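Local coordinates for protein aminodeoxyfutalosine deaminase (Deinococcus radiodurans, PDB 2IMR) that catalyses the zinc-dependent deamination of aminodeoxyfutalosine to futalosine in menaquinone biosynthesis, and also deaminates several adenosine-type nucleosides more weakly, at residues V368-A371 / R372-P376; L383-A386 / A387-G391. All coordinates share one frame; numbering follows the deposited sequence.

Contact 1. Residues V368-A371 / R372-P376; sequences VTFA and RQLYP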
loop_
_atom_site.group_PDB
_atom_site.type_symbol
_atom_site.label_atom_id
_atom_site.label_comp_id
_atom_site.label_asym_id
_atom_site.label_seq_id
_atom_site.Cartn_x
_atom_site.Cartn_y
_atom_site.Cartn_z
ATOM N N VAL A 368 8.337 4.094 7.982
ATOM C CA VAL A 368 7.921 4.970 9.070
ATOM C C VAL A 368 9.066 5.933 9.362
ATOM O O VAL A 368 8.862 7.137 9.506
ATOM C CB VAL A 368 7.579 4.153 10.344
ATOM C CG1 VAL A 368 7.417 5.084 11.549
ATOM C CG2 VAL A 368 6.291 3.369 10.119
ATOM N N THR A 369 10.276 5.395 9.435
ATOM C CA THR A 369 11.450 6.212 9.692
ATOM C C THR A 369 11.615 7.247 8.590
ATOM O O THR A 369 11.849 8.422 8.860
ATOM C CB THR A 369 12.712 5.338 9.771
ATOM O OG1 THR A 369 12.619 4.488 10.918
ATOM C CG2 THR A 369 13.970 6.194 9.868
ATOM N N PHE A 370 11.478 6.804 7.344
ATOM C CA PHE A 370 11.614 7.694 6.195
ATOM C C PHE A 370 10.533 8.776 6.209
ATOM O O PHE A 370 10.805 9.939 5.916
ATOM C CB PHE A 370 11.500 6.896 4.889
ATOM C CG PHE A 370 12.035 7.622 3.689
ATOM C CD1 PHE A 370 13.406 7.699 3.461
ATOM C CD2 PHE A 370 11.173 8.249 2.798
ATOM C CE1 PHE A 370 13.911 8.391 2.360
ATOM C CE2 PHE A 370 11.666 8.942 1.698
ATOM C CZ PHE A 370 13.040 9.014 1.477
ATOM N N ALA A 371 9.306 8.380 6.542
ATOM C CA ALA A 371 8.187 9.311 6.579
ATOM C C ALA A 371 8.378 10.370 7.666
ATOM O O ALA A 371 7.960 11.517 7.506
ATOM C CB ALA A 371 6.885 8.547 6.808
ATOM N N ARG A 372 9.003 9.986 8.775
ATOM C CA ARG A 372 9.245 10.937 9.855
ATOM C C ARG A 372 10.109 12.073 9.317
ATOM O O ARG A 372 9.911 13.241 9.651
ATOM C CB ARG A 372 9.957 10.243 11.022
ATOM C CG ARG A 372 10.362 11.185 12.143
ATOM C CD ARG A 372 9.153 11.741 12.888
ATOM N NE ARG A 372 9.556 12.725 13.892
ATOM C CZ ARG A 372 9.985 13.950 13.606
ATOM N NH1 ARG A 372 10.060 14.350 12.343
ATOM N NH2 ARG A 372 10.358 14.769 14.582
ATOM N N GLN A 373 11.064 11.721 8.465
ATOM C CA GLN A 373 11.962 12.702 7.884
ATOM C C GLN A 373 11.255 13.569 6.840
ATOM O O GLN A 373 11.524 14.766 6.728
ATOM C CB GLN A 373 13.159 11.980 7.275
ATOM C CG GLN A 373 13.793 11.014 8.263
ATOM C CD GLN A 373 14.864 10.147 7.648
ATOM O OE1 GLN A 373 14.992 10.063 6.423
ATOM N NE2 GLN A 373 15.640 9.480 8.501
ATOM N N LEU A 374 10.347 12.963 6.079
ATOM C CA LEU A 374 9.603 13.700 5.057
ATOM C C LEU A 374 8.629 14.712 5.643
ATOM O O LEU A 374 8.426 15.790 5.082
ATOM C CB LEU A 374 8.790 12.743 4.179
ATOM C CG LEU A 374 9.495 11.759 3.253
ATOM C CD1 LEU A 374 8.438 10.854 2.599
ATOM C CD2 LEU A 374 10.281 12.514 2.194
ATOM N N TYR A 375 8.009 14.360 6.763
ATOM C CA TYR A 375 7.009 15.229 7.367
ATOM C C TYR A 375 7.351 15.679 8.783
ATOM O O TYR A 375 6.760 15.209 9.759
ATOM C CB TYR A 375 5.660 14.509 7.347
ATOM C CG TYR A 375 5.388 13.814 6.024
ATOM C CD1 TYR A 375 5.453 12.424 5.915
ATOM C CD2 TYR A 375 5.103 14.551 4.878
ATOM C CE1 TYR A 375 5.245 11.787 4.691
ATOM C CE2 TYR A 375 4.890 13.927 3.652
ATOM C CZ TYR A 375 4.965 12.549 3.566
ATOM O OH TYR A 375 4.775 11.937 2.349
ATOM N N PRO A 376 8.292 16.628 8.906
ATOM C CA PRO A 376 8.720 17.150 10.209
ATOM C C PRO A 376 7.601 17.697 11.091
ATOM O O PRO A 376 7.656 17.574 12.311
ATOM C CB PRO A 376 9.746 18.217 9.832
ATOM C CG PRO A 376 9.262 18.696 8.495
ATOM C CD PRO A 376 8.905 17.395 7.810
HETATM O O HOH W 1 13.097 10.970 4.222
#
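Q373 folds back over the preceding helical turn: its aliphatic part rests on the carbonyls of T369 and F370, while its amide goes on to the F370 ring and a water. Its CB lies 3.4 Å from F370 O. CG, set anti to the carbonyl carbon (chi1 -51°), turns back against T369 O at 3.3 Å. Beyond CG the chain is extended, running side by side with T369, and NE2 ends near T369 CG2. OE1 stays next to the F370 ring without pressing on it; ring and amide planes stand 47° apart. A water bridges the two residues, donating to Q373 OE1 and to F370 O, each at 3.0 Å, while sitting over the centre of one face of the F370 ring.

This is the last turn of helix 365-374, in the amidohydrolase fold of the TIM-barrel clan. F370 O also serves the helix itself, accepting from L374 N and, weakly, from Q373 N besides the water. One residue further, Y375 N donates to A371 O at 2.9 Å, although Y375 has already left helical backbone angles.

Next to this backbone run, the branched end of L374 lies against the CD2-CE2 side of the phenyl ring, with L374 CD1 3.8 Å from F370 CD2 and both methyls close to CE2; F370 and L374 both pack on P326 of helix 326-331. An alanine at F370 would take away the ring, and is likely to leave L374 without its aromatic neighbour in this turn and the bridging water without the face beneath it. On another side of the turn, the Y375 ring has L374 CB over its centre, 3.6 Å above the plane, and Y375 OH is hydrogen-bonded to F337 O.

Contact 2. Residues L383-A386 / A387-G391; sequences LVRA and AVKGG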
loop_
_atom_site.group_PDB
_atom_site.type_symbol
_atom_site.label_atom_id
_atom_site.label_comp_id
_atom_site.label_asym_id
_atom_site.label_seq_id
_atom_site.Cartn_x
_atom_site.Cartn_y
_atom_site.Cartn_z
ATOM N N LEU A 383 1.963 8.445 11.935
ATOM C CA LEU A 383 2.736 7.526 11.106
ATOM C C LEU A 383 2.604 6.089 11.583
ATOM O O LEU A 383 2.361 5.180 10.790
ATOM C CB LEU A 383 4.213 7.936 11.102
ATOM C CG LEU A 383 4.513 9.368 10.654
ATOM C CD1 LEU A 383 6.001 9.652 10.782
ATOM C CD2 LEU A 383 4.055 9.557 9.211
ATOM N N VAL A 384 2.760 5.883 12.887
ATOM C CA VAL A 384 2.660 4.544 13.446
ATOM C C VAL A 384 1.251 3.979 13.315
ATOM O O VAL A 384 1.075 2.825 12.927
ATOM C CB VAL A 384 3.119 4.538 14.920
ATOM C CG1 VAL A 384 2.927 3.163 15.535
ATOM C CG2 VAL A 384 4.582 4.940 14.985
ATOM N N ARG A 385 0.242 4.789 13.621
ATOM C CA ARG A 385 -1.132 4.322 13.498
ATOM C C ARG A 385 -1.405 3.908 12.053
ATOM O O ARG A 385 -2.059 2.900 11.795
ATOM C CB ARG A 385 -2.117 5.421 13.909
ATOM C CG ARG A 385 -3.558 5.050 13.622
ATOM C CD ARG A 385 -4.469 6.263 13.600
ATOM N NE ARG A 385 -5.663 5.990 12.804
ATOM C CZ ARG A 385 -6.527 5.014 13.065
ATOM N NH1 ARG A 385 -6.337 4.220 14.110
ATOM N NH2 ARG A 385 -7.572 4.820 12.270
ATOM N N ALA A 386 -0.901 4.692 11.107
ATOM C CA ALA A 386 -1.096 4.388 9.695
ATOM C C ALA A 386 -0.447 3.056 9.331
ATOM O O ALA A 386 -1.051 2.221 8.657
ATOM C CB ALA A 386 -0.506 5.504 8.833
ATOM N N ALA A 387 0.788 2.860 9.783
ATOM C CA ALA A 387 1.520 1.636 9.484
ATOM C C ALA A 387 0.786 0.392 9.956
ATOM O O ALA A 387 0.759 -0.627 9.264
ATOM C CB ALA A 387 2.911 1.687 10.117
ATOM N N VAL A 388 0.179 0.480 11.133
ATOM C CA VAL A 388 -0.525 -0.657 11.704
ATOM C C VAL A 388 -2.027 -0.699 11.418
ATOM O O VAL A 388 -2.502 -1.589 10.710
ATOM C CB VAL A 388 -0.307 -0.717 13.232
ATOM C CG1 VAL A 388 -1.035 -1.919 13.817
ATOM C CG2 VAL A 388 1.181 -0.794 13.536
ATOM N N LYS A 389 -2.773 0.255 11.970
ATOM C CA LYS A 389 -4.220 0.273 11.777
ATOM C C LYS A 389 -4.632 0.652 10.361
ATOM O O LYS A 389 -5.515 0.026 9.781
ATOM C CB LYS A 389 -4.884 1.227 12.771
ATOM C CG LYS A 389 -6.413 1.219 12.695
ATOM C CD LYS A 389 -6.976 -0.173 12.970
ATOM C CE LYS A 389 -8.497 -0.185 12.897
ATOM N NZ LYS A 389 -9.073 -1.518 13.247
ATOM N N GLY A 390 -3.998 1.681 9.811
ATOM C CA GLY A 390 -4.325 2.098 8.459
ATOM C C GLY A 390 -4.204 0.936 7.487
ATOM O O GLY A 390 -5.117 0.671 6.707
ATOM N N GLY A 391 -3.074 0.234 7.542
ATOM C CA GLY A 391 -2.854 -0.897 6.654
ATOM C C GLY A 391 -3.835 -2.033 6.862
ATOM O O GLY A 391 -4.300 -2.654 5.902
#
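K389 lays its CG 3.3 Å from R385 NH1, the two long side chains running side by side over a wider, pi-type turn in helix 380-395. R385 keeps CG anti to its amide nitrogen (chi1 172°) and stretches from CG to NE, which carries the guanidinium along K389, whereas the lysine bends at chi2. The two positive ends stay apart, R385 NH1 to K389 NZ being 6.4 Å, which probably limits their repulsion.

The backbone that positions this pair begins regularly: A387 N donates to L383 O and V388 N to V384 O, both i to i+4. The register then slips by one residue. G390 N binds R385 O at 3.0 Å with a nearly straight N-H...O angle of 165°, and G391 N binds A386 O, so both bonds span five residues. K389 N also approaches R385 O, at 2.7 Å, but its bent angle makes that bond weak. V388 carries the distortion in its backbone, with phi and psi pulled away from the usual helical values. In a regular helix A387 O would accept from G391 N; that donor is spent on A386 O, while the backbone of A387 is hydrogen-bonded to V96.

Further out, K389 NZ makes a weak hydrogen bond with Q392 OE1, and R385 NH2 has a long, weak ion pair with E348 OE2. Y47 of strand 45-47 touches both of these side chains, and W339 of helix 339-344 touches the buried L383 and A386. At the turn itself the absence of a side chain on G390 matters sterically, because a beta carbon there would lie only 2.7 Å from A386 O.

Overall arrangement
From the N terminus, the chain forms the four-stranded sheet that includes strand 38-43 and then the two parallel four-stranded sheets of the barrel before reaching either contact. Contact 1 comes first, at the end of helix 365-374; contact 2 follows within helix 380-395. Both are local and in series, so neither closes a loop, nests in or crosses the other, and their centres lie about 14 Å apart. Packing between the helices closes the short connection from 374 to 380: R372 CA lies 3.6 Å from L383 CD1, and V368 CG2 packs on A387 CB. Contact 1 also faces helix 326-331, whereas contact 2 joins this helix pair to strand 45-47 and helix 339-344.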